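Local atomic coordinates of Lys-gingipain W83 (PDB entry 3M1H), a protein that cleaves proteins after lysine as a secreted cysteine protease and carries haemagglutinin/adhesin domains, one of which, the K3 cleaved adhesin domain, is this chain. Residues A[65-70]-A[109-114]; A[83-88]-A[118-123]; A[28-33]-A[166-171]; A[153-158]-A[173-178]. One frame throughout, in Å; residues are numbered along the deposited sequence.

Interaction 1. Residues A[65-70]-A[109-114]; sequences DNYLVT and SNFANA. With CA (calcium ion), chain E.
Tyr67 and Val69 meet Phe111 on the outer face of one sheet of a beta jelly roll, where the loop between strands 96-102 and 116-119 folds back over strand 65-69. The backbones stay well apart, 9.6 Å between Tyr67 CA and Phe111 CA, so side chains and one water span the gap. The Phe111 ring does most of this: its CZ lies 3.7 Å from Val69 CG1, and its CE2 is 4.0 Å from Val69 CG2, so both valine methyls bear on the same end of the ring at a slant. With CG anti to the carbonyl carbon (chi1 -60°), the Phe111 ring is carried toward the strand, and it also touches Tyr100, Ser102, Tyr154 and Ala156 of the two strands beyond. Tyr67 adds a looser contact, CE1 to Phe111 CB at 4.2 Å. Its hydroxyl is tied to the loop by a water that sits in the plane of the ring at its edge: Tyr67 OH is 2.7 Å from the water, which donates to Phe111 O, also at 2.7 Å. Alternation along the strand sends Leu68 to the opposite side of the sheet, against Trp18 and Trp30, and likewise Asn66, whose OD1 binds a calcium ion at 2.4 Å, in a site shared with Asp22, Asp24, Asp26 and the backbone oxygen of Asn28. Separately, Asp65 OD1 forms a salt bridge with Arg158 NE on the adjoining strand. A loop closing over the outside of a sheet, beside a strand that supplies a calcium ligand, fits the calcium-binding jelly roll of a cleaved adhesin domain.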
loop_
_atom_site.group_PDB
_atom_site.type_symbol
_atom_site.label_atom_id
_atom_site.label_comp_id
_atom_site.label_asym_id
_atom_site.label_seq_id
_atom_site.Cartn_x
_atom_site.Cartn_y
_atom_site.Cartn_z
ATOM N N ASP A 65 -4.488 8.887 -5.723
ATOM C CA ASP A 65 -4.740 9.201 -4.331
ATOM C C ASP A 65 -5.630 8.056 -3.872
ATOM O O ASP A 65 -6.853 8.174 -3.796
ATOM C CB ASP A 65 -5.386 10.591 -4.129
ATOM C CG ASP A 65 -5.470 10.996 -2.659
ATOM O OD1 ASP A 65 -5.109 10.203 -1.762
ATOM O OD2 ASP A 65 -5.898 12.113 -2.344
ATOM N N ASN A 66 -4.968 6.927 -3.627
ATOM C CA ASN A 66 -5.629 5.652 -3.367
ATOM C C ASN A 66 -5.385 5.215 -1.941
ATOM O O ASN A 66 -4.245 5.116 -1.504
ATOM C CB ASN A 66 -5.078 4.574 -4.293
ATOM C CG ASN A 66 -5.291 4.847 -5.759
ATOM O OD1 ASN A 66 -6.164 5.640 -6.160
ATOM N ND2 ASN A 66 -4.488 4.180 -6.590
ATOM N N TYR A 67 -6.457 4.895 -1.224
ATOM C CA TYR A 67 -6.355 4.334 0.142
ATOM C C TYR A 67 -6.752 2.879 0.167
ATOM O O TYR A 67 -7.642 2.435 -0.565
ATOM C CB TYR A 67 -7.252 5.051 1.154
ATOM C CG TYR A 67 -7.069 6.547 1.286
ATOM C CD1 TYR A 67 -6.620 7.087 2.473
ATOM C CD2 TYR A 67 -7.421 7.437 0.262
ATOM C CE1 TYR A 67 -6.496 8.479 2.648
ATOM C CE2 TYR A 67 -7.286 8.834 0.433
ATOM C CZ TYR A 67 -6.820 9.334 1.631
ATOM O OH TYR A 67 -6.683 10.700 1.873
ATOM N N LEU A 68 -6.062 2.174 1.049
ATOM C CA LEU A 68 -6.390 0.791 1.448
ATOM C C LEU A 68 -6.568 0.814 2.954
ATOM O O LEU A 68 -5.623 1.108 3.672
ATOM C CB LEU A 68 -5.276 -0.162 1.031
ATOM C CG LEU A 68 -5.466 -1.628 1.454
ATOM C CD1 LEU A 68 -6.647 -2.261 0.718
ATOM C CD2 LEU A 68 -4.175 -2.436 1.197
ATOM N N VAL A 69 -7.788 0.518 3.415
ATOM C CA VAL A 69 -8.184 0.669 4.817
ATOM C C VAL A 69 -8.486 -0.707 5.428
ATOM O O VAL A 69 -9.143 -1.545 4.812
ATOM C CB VAL A 69 -9.387 1.618 4.958
ATOM C CG1 VAL A 69 -9.612 1.924 6.460
ATOM C CG2 VAL A 69 -9.166 2.931 4.144
ATOM N N THR A 70 -7.954 -0.936 6.617
ATOM C CA THR A 70 -8.206 -2.159 7.355
ATOM C C THR A 70 -9.667 -2.262 7.768
ATOM O O THR A 70 -10.401 -1.274 7.791
ATOM C CB THR A 70 -7.355 -2.205 8.656
ATOM O OG1 THR A 70 -7.759 -1.162 9.549
ATOM C CG2 THR A 70 -5.867 -2.075 8.353
ATOM N N SER A 109 -11.298 11.854 5.064
ATOM C CA SER A 109 -11.105 12.972 6.012
ATOM C C SER A 109 -10.726 12.530 7.423
ATOM O O SER A 109 -10.209 13.322 8.221
ATOM C CB SER A 109 -12.348 13.862 6.049
ATOM O OG SER A 109 -13.293 13.252 6.880
ATOM N N ASN A 110 -10.993 11.271 7.753
ATOM C CA ASN A 110 -10.579 10.694 9.025
ATOM C C ASN A 110 -9.085 10.351 9.124
ATOM O O ASN A 110 -8.585 10.069 10.223
ATOM C CB ASN A 110 -11.363 9.413 9.293
ATOM C CG ASN A 110 -12.856 9.639 9.353
ATOM O OD1 ASN A 110 -13.635 9.067 8.570
ATOM N ND2 ASN A 110 -13.277 10.480 10.305
ATOM N N PHE A 111 -8.401 10.343 7.987
ATOM C CA PHE A 111 -6.978 10.007 7.910
ATOM C C PHE A 111 -6.148 11.272 7.670
ATOM O O PHE A 111 -5.941 11.700 6.558
ATOM C CB PHE A 111 -6.772 8.936 6.831
ATOM C CG PHE A 111 -7.538 7.667 7.119
ATOM C CD1 PHE A 111 -7.258 6.899 8.246
ATOM C CD2 PHE A 111 -8.549 7.239 6.294
ATOM C CE1 PHE A 111 -7.971 5.751 8.528
ATOM C CE2 PHE A 111 -9.265 6.103 6.573
ATOM C CZ PHE A 111 -8.982 5.352 7.694
ATOM N N ALA A 112 -5.681 11.840 8.773
ATOM C CA ALA A 112 -4.881 13.059 8.770
ATOM C C ALA A 112 -3.713 12.800 9.717
ATOM O O ALA A 112 -3.759 11.863 10.498
ATOM C CB ALA A 112 -5.726 14.227 9.227
ATOM N N ASN A 113 -2.666 13.607 9.681
ATOM C CA ASN A 113 -1.514 13.372 10.553
ATOM C C ASN A 113 -0.954 11.973 10.295
ATOM O O ASN A 113 -1.257 11.026 11.017
ATOM C CB ASN A 113 -1.887 13.547 12.041
ATOM C CG ASN A 113 -0.764 13.140 12.985
ATOM O OD1 ASN A 113 0.411 13.355 12.693
ATOM N ND2 ASN A 113 -1.124 12.538 14.117
ATOM N N ALA A 114 -0.166 11.841 9.243
ATOM C CA ALA A 114 0.480 10.558 8.941
ATOM C C ALA A 114 1.381 10.118 10.096
ATOM O O ALA A 114 2.148 10.926 10.654
ATOM C CB ALA A 114 1.292 10.659 7.673
HETATM CA CA CA E . -7.251 6.239 -8.158
HETATM O O HOH W 1 -5.171 6.171 -9.299
HETATM O O HOH W 2 -5.176 11.511 3.983
#

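Interaction 2. Residues A[83-88]-A[118-123]; sequences FWVCAQ and EVLTAK
Glu118 OE2 is gripped by two groups, a salt bridge from Lys144 NZ and a hydrogen bond with Tyr97 OH, which anchors the end of strand 116-119 just before Leu120 turns in over segment 83-88. Contact between the segments is wholly apolar, with no hydrogen bond across, and Leu120 makes nearly all of it. Its two methyls divide the work. CD1 comes down on the backbone between Cys86 and Ala87, 3.6 Å from Ala87 N and 3.7 Å from Cys86 C, and also lies 4.0 Å from Ala87 CB. CD2 meets Val85 CG2 at 4.1 Å, the two side chains passing alongside each other in opposite directions. With CG2 anti to its backbone N (chi1 60° for CG1), Val85 presents that methyl to Leu120, while the CB of Cys86 points away on the other side of the strand. Strand 79-87 belongs to one sheet and 116-119 is the outermost strand of the other, so Leu120 bridges the two at an edge, a closure of the kind expected in a beta sandwich with jelly-roll topology.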
loop_
_atom_site.group_PDB
_atom_site.type_symbol
_atom_site.label_atom_id
_atom_site.label_comp_id
_atom_site.label_asym_id
_atom_site.label_seq_id
_atom_site.Cartn_x
_atom_site.Cartn_y
_atom_site.Cartn_z
ATOM N N PHE A 83 4.445 -4.226 8.444
ATOM C CA PHE A 83 4.085 -4.541 7.070
ATOM C C PHE A 83 5.325 -4.522 6.212
ATOM O O PHE A 83 6.370 -3.977 6.617
ATOM C CB PHE A 83 3.002 -3.590 6.530
ATOM C CG PHE A 83 3.426 -2.134 6.427
ATOM C CD1 PHE A 83 4.005 -1.647 5.278
ATOM C CD2 PHE A 83 3.272 -1.286 7.512
ATOM C CE1 PHE A 83 4.401 -0.302 5.179
ATOM C CE2 PHE A 83 3.652 0.079 7.401
ATOM C CZ PHE A 83 4.222 0.538 6.262
ATOM N N TRP A 84 5.196 -5.081 5.013
ATOM C CA TRP A 84 6.279 -5.093 4.046
ATOM C C TRP A 84 5.897 -4.299 2.798
ATOM O O TRP A 84 4.732 -4.362 2.331
ATOM C CB TRP A 84 6.641 -6.516 3.674
ATOM C CG TRP A 84 7.178 -7.343 4.815
ATOM C CD1 TRP A 84 6.472 -7.934 5.819
ATOM C CD2 TRP A 84 8.547 -7.678 5.026
ATOM N NE1 TRP A 84 7.337 -8.624 6.660
ATOM C CE2 TRP A 84 8.608 -8.489 6.180
ATOM C CE3 TRP A 84 9.724 -7.374 4.348
ATOM C CZ2 TRP A 84 9.816 -8.993 6.657
ATOM C CZ3 TRP A 84 10.924 -7.862 4.839
ATOM C CH2 TRP A 84 10.944 -8.670 5.987
ATOM N N VAL A 85 6.875 -3.567 2.261
ATOM C CA VAL A 85 6.652 -2.672 1.133
ATOM C C VAL A 85 7.785 -2.805 0.146
ATOM O O VAL A 85 8.936 -3.027 0.556
ATOM C CB VAL A 85 6.476 -1.212 1.588
ATOM C CG1 VAL A 85 7.706 -0.685 2.341
ATOM C CG2 VAL A 85 6.164 -0.292 0.420
ATOM N N CYS A 86 7.487 -2.729 -1.153
ATOM C CA CYS A 86 8.538 -2.568 -2.137
ATOM C C CYS A 86 8.036 -1.815 -3.356
ATOM O O CYS A 86 6.818 -1.722 -3.598
ATOM C CB CYS A 86 9.118 -3.927 -2.567
ATOM S SG CYS A 86 8.130 -4.938 -3.704
ATOM N N ALA A 87 8.984 -1.321 -4.149
ATOM C CA ALA A 87 8.694 -0.819 -5.445
ATOM C C ALA A 87 8.604 -1.967 -6.421
ATOM O O ALA A 87 9.507 -2.824 -6.481
ATOM C CB ALA A 87 9.827 0.178 -5.877
ATOM N N GLN A 88 7.577 -2.023 -7.253
ATOM C CA GLN A 88 7.523 -3.115 -8.238
ATOM C C GLN A 88 8.650 -3.102 -9.294
ATOM O O GLN A 88 9.133 -4.138 -9.711
ATOM C CB GLN A 88 6.154 -3.175 -8.954
ATOM C CG GLN A 88 6.091 -4.218 -10.054
ATOM C CD GLN A 88 6.331 -5.631 -9.558
ATOM O OE1 GLN A 88 6.247 -5.867 -8.358
ATOM N NE2 GLN A 88 6.627 -6.561 -10.461
ATOM N N GLU A 118 6.693 8.394 3.500
ATOM C CA GLU A 118 7.984 8.302 2.848
ATOM C C GLU A 118 7.905 8.106 1.339
ATOM O O GLU A 118 6.852 7.811 0.734
ATOM C CB GLU A 118 8.884 7.250 3.515
ATOM C CG GLU A 118 8.427 5.874 3.383
ATOM C CD GLU A 118 9.309 4.808 4.097
ATOM O OE1 GLU A 118 10.155 5.097 4.981
ATOM O OE2 GLU A 118 9.109 3.641 3.752
ATOM N N VAL A 119 9.053 8.365 0.713
ATOM C CA VAL A 119 9.273 8.079 -0.678
ATOM C C VAL A 119 10.314 7.000 -0.738
ATOM O O VAL A 119 11.414 7.162 -0.194
ATOM C CB VAL A 119 9.697 9.350 -1.534
ATOM C CG1 VAL A 119 10.047 8.946 -2.967
ATOM C CG2 VAL A 119 8.564 10.382 -1.504
ATOM N N LEU A 120 9.970 5.875 -1.357
ATOM C CA LEU A 120 10.872 4.716 -1.385
ATOM C C LEU A 120 12.188 5.104 -2.002
ATOM O O LEU A 120 12.193 5.875 -2.969
ATOM C CB LEU A 120 10.271 3.555 -2.177
ATOM C CG LEU A 120 8.977 2.965 -1.615
ATOM C CD1 LEU A 120 8.548 1.791 -2.488
ATOM C CD2 LEU A 120 9.111 2.551 -0.169
ATOM N N THR A 121 13.281 4.588 -1.427
ATOM C CA THR A 121 14.637 4.927 -1.881
ATOM C C THR A 121 14.962 4.327 -3.252
ATOM O O THR A 121 14.739 3.133 -3.500
ATOM C CB THR A 121 15.709 4.462 -0.875
ATOM O OG1 THR A 121 15.297 4.756 0.469
ATOM C CG2 THR A 121 17.048 5.147 -1.159
ATOM N N ALA A 122 15.448 5.159 -4.167
ATOM C CA ALA A 122 15.912 4.646 -5.456
ATOM C C ALA A 122 17.373 4.179 -5.281
ATOM O O ALA A 122 18.256 4.982 -5.004
ATOM C CB ALA A 122 15.818 5.714 -6.520
ATOM N N LYS A 123 17.609 2.876 -5.387
ATOM C CA LYS A 123 18.950 2.316 -5.281
ATOM C C LYS A 123 19.555 2.136 -6.659
ATOM O O LYS A 123 20.783 2.099 -6.809
ATOM C CB LYS A 123 18.904 0.962 -4.556
ATOM C CG LYS A 123 18.195 1.026 -3.199
#

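Interaction 3. Residues A[28-33]-A[166-171]. With CA (calcium ion), chain F; CA (calcium ion), chain E.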
loop_
_atom_site.group_PDB
_atom_site.type_symbol
_atom_site.label_atom_id
_atom_site.label_comp_id
_atom_site.label_asym_id
_atom_site.label_seq_id
_atom_site.Cartn_x
_atom_site.Cartn_y
_atom_site.Cartn_z
ATOM N N ASN A 28 -8.842 3.603 -10.775
ATOM C CA ASN A 28 -7.704 2.775 -10.410
ATOM C C ASN A 28 -7.514 2.822 -8.895
ATOM O O ASN A 28 -7.517 3.879 -8.256
ATOM C CB ASN A 28 -6.434 3.289 -11.110
ATOM C CG ASN A 28 -6.494 3.135 -12.616
ATOM O OD1 ASN A 28 -6.765 2.047 -13.120
ATOM N ND2 ASN A 28 -6.213 4.205 -13.335
ATOM N N ASN A 29 -7.325 1.629 -8.321
ATOM C CA ASN A 29 -7.211 1.476 -6.874
ATOM C C ASN A 29 -6.000 0.634 -6.498
ATOM O O ASN A 29 -5.309 0.048 -7.333
ATOM C CB ASN A 29 -8.460 0.738 -6.369
ATOM C CG ASN A 29 -9.693 1.628 -6.323
ATOM O OD1 ASN A 29 -9.859 2.430 -5.403
ATOM N ND2 ASN A 29 -10.564 1.484 -7.326
ATOM N N TRP A 30 -5.839 0.486 -5.190
ATOM C CA TRP A 30 -5.043 -0.622 -4.706
ATOM C C TRP A 30 -5.742 -1.876 -5.216
ATOM O O TRP A 30 -6.972 -1.997 -5.170
ATOM C CB TRP A 30 -5.010 -0.645 -3.195
ATOM C CG TRP A 30 -4.135 0.376 -2.540
ATOM C CD1 TRP A 30 -4.511 1.586 -2.089
ATOM C CD2 TRP A 30 -2.730 0.247 -2.235
ATOM N NE1 TRP A 30 -3.439 2.254 -1.522
ATOM C CE2 TRP A 30 -2.335 1.443 -1.593
ATOM C CE3 TRP A 30 -1.782 -0.763 -2.442
ATOM C CZ2 TRP A 30 -1.041 1.643 -1.152
ATOM C CZ3 TRP A 30 -0.487 -0.560 -2.009
ATOM C CH2 TRP A 30 -0.126 0.643 -1.388
ATOM N N THR A 31 -4.944 -2.819 -5.695
ATOM C CA THR A 31 -5.459 -4.015 -6.328
ATOM C C THR A 31 -4.471 -5.188 -6.287
ATOM O O THR A 31 -3.265 -5.014 -6.262
ATOM C CB THR A 31 -5.856 -3.732 -7.794
ATOM O OG1 THR A 31 -6.376 -4.919 -8.392
ATOM C CG2 THR A 31 -4.642 -3.239 -8.613
ATOM N N THR A 32 -5.001 -6.405 -6.282
ATOM C CA THR A 32 -4.175 -7.596 -6.468
ATOM C C THR A 32 -4.214 -8.097 -7.914
ATOM O O THR A 32 -3.643 -9.166 -8.227
ATOM C CB THR A 32 -4.582 -8.753 -5.521
ATOM O OG1 THR A 32 -5.935 -9.150 -5.771
ATOM C CG2 THR A 32 -4.375 -8.353 -4.060
ATOM N N THR A 33 -4.872 -7.365 -8.798
ATOM C CA THR A 33 -4.908 -7.760 -10.230
ATOM C C THR A 33 -4.469 -6.553 -11.060
ATOM O O THR A 33 -5.263 -5.986 -11.825
ATOM C CB THR A 33 -6.324 -8.213 -10.675
ATOM O OG1 THR A 33 -7.285 -7.187 -10.375
ATOM C CG2 THR A 33 -6.728 -9.516 -9.949
ATOM N N PHE A 166 6.185 3.522 -11.193
ATOM C CA PHE A 166 5.512 2.328 -11.661
ATOM C C PHE A 166 4.414 1.880 -10.679
ATOM O O PHE A 166 3.359 2.445 -10.710
ATOM C CB PHE A 166 6.516 1.228 -12.040
ATOM C CG PHE A 166 5.920 0.098 -12.817
ATOM C CD1 PHE A 166 5.189 0.350 -13.961
ATOM C CD2 PHE A 166 6.074 -1.233 -12.420
ATOM C CE1 PHE A 166 4.649 -0.672 -14.693
ATOM C CE2 PHE A 166 5.535 -2.272 -13.160
ATOM C CZ PHE A 166 4.810 -1.984 -14.313
ATOM N N TRP A 167 4.657 0.890 -9.819
ATOM C CA TRP A 167 3.686 0.499 -8.783
ATOM C C TRP A 167 4.402 0.365 -7.449
ATOM O O TRP A 167 5.616 0.079 -7.432
ATOM C CB TRP A 167 3.025 -0.842 -9.096
ATOM C CG TRP A 167 2.183 -0.931 -10.334
ATOM C CD1 TRP A 167 2.583 -0.951 -11.635
ATOM C CD2 TRP A 167 0.772 -1.082 -10.346
ATOM N NE1 TRP A 167 1.492 -1.111 -12.483
ATOM C CE2 TRP A 167 0.361 -1.161 -11.697
ATOM C CE3 TRP A 167 -0.200 -1.122 -9.333
ATOM C CZ2 TRP A 167 -0.972 -1.314 -12.047
ATOM C CZ3 TRP A 167 -1.525 -1.281 -9.688
ATOM C CH2 TRP A 167 -1.892 -1.357 -11.040
ATOM N N ILE A 168 3.656 0.623 -6.370
ATOM C CA ILE A 168 4.037 0.304 -4.991
ATOM C C ILE A 168 3.293 -0.980 -4.579
ATOM O O ILE A 168 2.116 -1.156 -4.913
ATOM C CB ILE A 168 3.818 1.469 -4.038
ATOM C CG1 ILE A 168 4.340 1.102 -2.640
ATOM C CG2 ILE A 168 2.373 1.921 -3.961
ATOM C CD1 ILE A 168 4.483 2.362 -1.740
ATOM N N ASN A 169 3.994 -1.852 -3.864
ATOM C CA ASN A 169 3.440 -3.112 -3.368
ATOM C C ASN A 169 3.470 -3.176 -1.847
ATOM O O ASN A 169 4.412 -2.696 -1.214
ATOM C CB ASN A 169 4.252 -4.282 -3.863
ATOM C CG ASN A 169 4.312 -4.417 -5.349
ATOM O OD1 ASN A 169 3.343 -4.183 -6.040
ATOM N ND2 ASN A 169 5.450 -4.859 -5.848
ATOM N N LEU A 170 2.438 -3.804 -1.269
ATOM C CA LEU A 170 2.303 -4.010 0.155
ATOM C C LEU A 170 1.982 -5.490 0.398
ATOM O O LEU A 170 1.253 -6.096 -0.404
ATOM C CB LEU A 170 1.163 -3.121 0.644
ATOM C CG LEU A 170 0.660 -3.254 2.071
ATOM C CD1 LEU A 170 1.706 -2.802 3.090
ATOM C CD2 LEU A 170 -0.663 -2.473 2.228
ATOM N N ASP A 171 2.503 -6.044 1.483
ATOM C CA ASP A 171 2.175 -7.447 1.835
ATOM C C ASP A 171 2.375 -7.636 3.331
ATOM O O ASP A 171 3.013 -6.838 4.026
ATOM C CB ASP A 171 3.029 -8.395 0.994
ATOM C CG ASP A 171 2.411 -9.827 0.805
ATOM O OD1 ASP A 171 1.347 -10.086 1.357
ATOM O OD2 ASP A 171 3.031 -10.617 0.031
HETATM CA CA CA F . 1.275 -12.294 0.173
HETATM CA CA CA E . -7.251 6.239 -8.158
HETATM O O HOH W 1 -5.171 6.171 -9.299
HETATM O O HOH W 3 2.139 -13.274 2.156
#
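Trp30 reaches across to strand 167-177 with the far end of its six-membered ring: CH2 lies 3.8 Å from Ile168 CG2 and CZ3 lies 4.0 Å from Leu170 CB. Two torsions place the indole there. CG is anti to the carbonyl carbon (chi1 -75°), and a chi2 of 94° turns the indole plane nearly perpendicular to the CA-CB-CG plane, and its six-membered ring reaches the strand. Ile168 answers with its CG2 branch, held between the backbone N and the carbonyl carbon, and the two side chains meet at a slant; Leu170 crosses Trp30 at about a right angle. Trp30 NE1 hydrogen-bonds Asn66 O, which fixes the ring's rotation through its five-membered ring. Next along, Thr31 splits its branches: CG2 approaches Trp167 CZ3 at 3.8 Å, obliquely, while OG1 accepts from Thr33 N (2.9 Å, 166°), a nearly straight bond that closes an ST turn. Trp167 is itself braced by Phe166, with Trp167 CD1 standing 3.4 Å above the middle of one face of the Phe166 ring. Calcium lies at each end of the contact. Asn28 O binds one ion at 2.4 Å, in a loop whose ligands at Asp22, Asp24, Asp26 and Asn28 are spaced as in an EF-hand. Asp171 holds the other with both carboxylate oxygens, alongside Ser46, Ile48, Asp9 and Glu11. Segment 28-33 runs beside strand 50-53, to which Thr31 is backbone-bonded; strand 167-177 pairs with 79-87, 50-53 and 4-8, and His159 and Phe157 of strand 154-160 adjoin Trp30 and Leu170 respectively.

Interaction 4. Residues A[153-158]-A[173-178]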
loop_
_atom_site.group_PDB
_atom_site.type_symbol
_atom_site.label_atom_id
_atom_site.label_comp_id
_atom_site.label_asym_id
_atom_site.label_seq_id
_atom_site.Cartn_x
_atom_site.Cartn_y
_atom_site.Cartn_z
ATOM N N LYS A 153 -9.079 2.758 15.457
ATOM C CA LYS A 153 -10.105 1.874 14.938
ATOM C C LYS A 153 -9.817 1.445 13.502
ATOM O O LYS A 153 -10.250 0.365 13.096
ATOM C CB LYS A 153 -11.476 2.579 14.953
ATOM C CG LYS A 153 -12.028 2.886 16.315
ATOM C CD LYS A 153 -13.472 3.388 16.259
ATOM C CE LYS A 153 -14.189 3.184 17.581
ATOM N NZ LYS A 153 -15.419 4.031 17.693
ATOM N N TYR A 154 -9.113 2.274 12.746
ATOM C CA TYR A 154 -8.781 1.945 11.366
ATOM C C TYR A 154 -7.380 2.405 11.042
ATOM O O TYR A 154 -6.958 3.478 11.507
ATOM C CB TYR A 154 -9.728 2.663 10.371
ATOM C CG TYR A 154 -11.173 2.321 10.518
ATOM C CD1 TYR A 154 -11.688 1.191 9.908
ATOM C CD2 TYR A 154 -12.034 3.116 11.266
ATOM C CE1 TYR A 154 -13.012 0.852 10.037
ATOM C CE2 TYR A 154 -13.370 2.770 11.402
ATOM C CZ TYR A 154 -13.837 1.647 10.785
ATOM O OH TYR A 154 -15.171 1.331 10.930
ATOM N N VAL A 155 -6.688 1.615 10.211
ATOM C CA VAL A 155 -5.398 1.999 9.633
ATOM C C VAL A 155 -5.586 2.096 8.116
ATOM O O VAL A 155 -6.220 1.213 7.513
ATOM C CB VAL A 155 -4.295 0.974 10.008
ATOM C CG1 VAL A 155 -3.042 1.208 9.197
ATOM C CG2 VAL A 155 -4.039 1.058 11.547
ATOM N N ALA A 156 -5.065 3.178 7.517
ATOM C CA ALA A 156 -5.077 3.382 6.091
ATOM C C ALA A 156 -3.679 3.512 5.511
ATOM O O ALA A 156 -2.817 4.164 6.096
ATOM C CB ALA A 156 -5.911 4.623 5.699
ATOM N N PHE A 157 -3.450 2.838 4.399
ATOM C CA PHE A 157 -2.277 2.969 3.547
ATOM C C PHE A 157 -2.676 3.816 2.344
ATOM O O PHE A 157 -3.636 3.515 1.639
ATOM C CB PHE A 157 -1.817 1.586 3.058
ATOM C CG PHE A 157 -1.462 0.639 4.173
ATOM C CD1 PHE A 157 -0.154 0.574 4.651
ATOM C CD2 PHE A 157 -2.437 -0.170 4.747
ATOM C CE1 PHE A 157 0.153 -0.291 5.688
ATOM C CE2 PHE A 157 -2.131 -1.017 5.798
ATOM C CZ PHE A 157 -0.830 -1.067 6.252
ATOM N N ARG A 158 -1.943 4.889 2.102
ATOM C CA ARG A 158 -2.314 5.860 1.082
ATOM C C ARG A 158 -1.188 6.038 0.093
ATOM O O ARG A 158 -0.103 6.364 0.489
ATOM C CB ARG A 158 -2.592 7.195 1.731
ATOM C CG ARG A 158 -3.180 8.232 0.801
ATOM C CD ARG A 158 -3.312 9.550 1.517
ATOM N NE ARG A 158 -3.710 10.637 0.614
ATOM C CZ ARG A 158 -3.490 11.935 0.832
ATOM N NH1 ARG A 158 -2.868 12.354 1.922
ATOM N NH2 ARG A 158 -3.915 12.832 -0.063
ATOM N N VAL A 173 0.655 -7.603 6.294
ATOM C CA VAL A 173 0.229 -6.600 7.273
ATOM C C VAL A 173 -0.171 -7.300 8.560
ATOM O O VAL A 173 -1.089 -8.099 8.556
ATOM C CB VAL A 173 -0.950 -5.798 6.730
ATOM C CG1 VAL A 173 -1.457 -4.789 7.782
ATOM C CG2 VAL A 173 -0.579 -5.065 5.429
ATOM N N VAL A 174 0.505 -6.981 9.655
ATOM C CA VAL A 174 0.243 -7.590 10.963
ATOM C C VAL A 174 0.051 -6.478 12.009
ATOM O O VAL A 174 0.845 -5.535 12.041
ATOM C CB VAL A 174 1.384 -8.510 11.414
ATOM C CG1 VAL A 174 1.026 -9.185 12.728
ATOM C CG2 VAL A 174 1.691 -9.595 10.342
ATOM N N ILE A 175 -1.006 -6.572 12.814
ATOM C CA ILE A 175 -1.283 -5.629 13.912
ATOM C C ILE A 175 -1.451 -6.454 15.181
ATOM O O ILE A 175 -2.230 -7.420 15.226
ATOM C CB ILE A 175 -2.525 -4.754 13.659
ATOM C CG1 ILE A 175 -2.329 -3.919 12.381
ATOM C CG2 ILE A 175 -2.802 -3.866 14.916
ATOM C CD1 ILE A 175 -3.485 -3.030 12.019
ATOM N N THR A 176 -0.672 -6.080 16.191
ATOM C CA THR A 176 -0.709 -6.731 17.485
ATOM C C THR A 176 -1.206 -5.718 18.500
ATOM O O THR A 176 -0.936 -4.533 18.366
ATOM C CB THR A 176 0.690 -7.222 17.905
ATOM O OG1 THR A 176 1.560 -6.098 18.098
ATOM C CG2 THR A 176 1.288 -8.130 16.838
ATOM N N SER A 177 -1.910 -6.183 19.516
ATOM C CA SER A 177 -2.449 -5.251 20.524
ATOM C C SER A 177 -1.477 -5.148 21.683
ATOM O O SER A 177 -0.648 -6.040 21.890
ATOM C CB SER A 177 -3.823 -5.694 21.002
ATOM O OG SER A 177 -3.789 -7.052 21.392
ATOM N N GLY A 178 -1.576 -4.048 22.423
ATOM C CA GLY A 178 -0.760 -3.822 23.613
ATOM C C GLY A 178 0.020 -2.531 23.488
ATOM O O GLY A 178 0.691 -2.301 22.476
#
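The Phe157 ring meets Phe83 in a T-shaped, edge-to-face stack and packs against Leu170, while the branched end of Val173 comes obliquely to its far corner. That corner, Phe157 CZ, is 4.1 Å from Val173 CG1 and equally 4.1 Å from Val173 CG2, so the atom sits astride the fork of the valine, the two side chains approaching from opposite directions. Phe157 carries CG anti to its carbonyl carbon (chi1 -59°), which projects the ring off strand 154-160 toward strand 167-177. Two residues back on strand 154-160 and two on along strand 167-177, a slimmer pair repeats the pattern: Val155 CG2 and Ile175 CD1 meet tip to tip at 4.2 Å. Ile175 gets there by an extended reach, its CD1 at the end of a chain with chi2 179°. The backbones remain 9.7 Å apart between Val155 CA and Ile175 CA, and no hydrogen bond crosses, so these are facing strands rather than paired ones. Around the pair, Leu81 touches both Val173 and Ile175. At the start of strand 154-160, Lys153 and Tyr154 both face Ser102 of strand 96-102, a classic beta bulge. Aliphatic and aromatic side chains meeting end to end between two antiparallel sheets build the core of a jelly-roll sandwich.

How the interactions relate
From the N terminus, segment 28-33 opens interaction 3, whose long loop closes only at 166-171 and encloses both interaction 1 and interaction 2. Those two interlock: 65-70 precedes 83-88, then 109-114 and 118-123 close them in the same order, so their loops cross. Interaction 4 begins afterwards at 153-158 and crosses interaction 3, finishing at 173-178 on the same strand, 167-177. Interactions 2 and 4 join the two sheets; interaction 1 covers the outer face of one, and interaction 3 ties a calcium loop to the other. Asn66 and Asn28 share one calcium ion, linking 1 with 3, whereas Phe83 touches both Phe157 and Val173, joining 2 to 4.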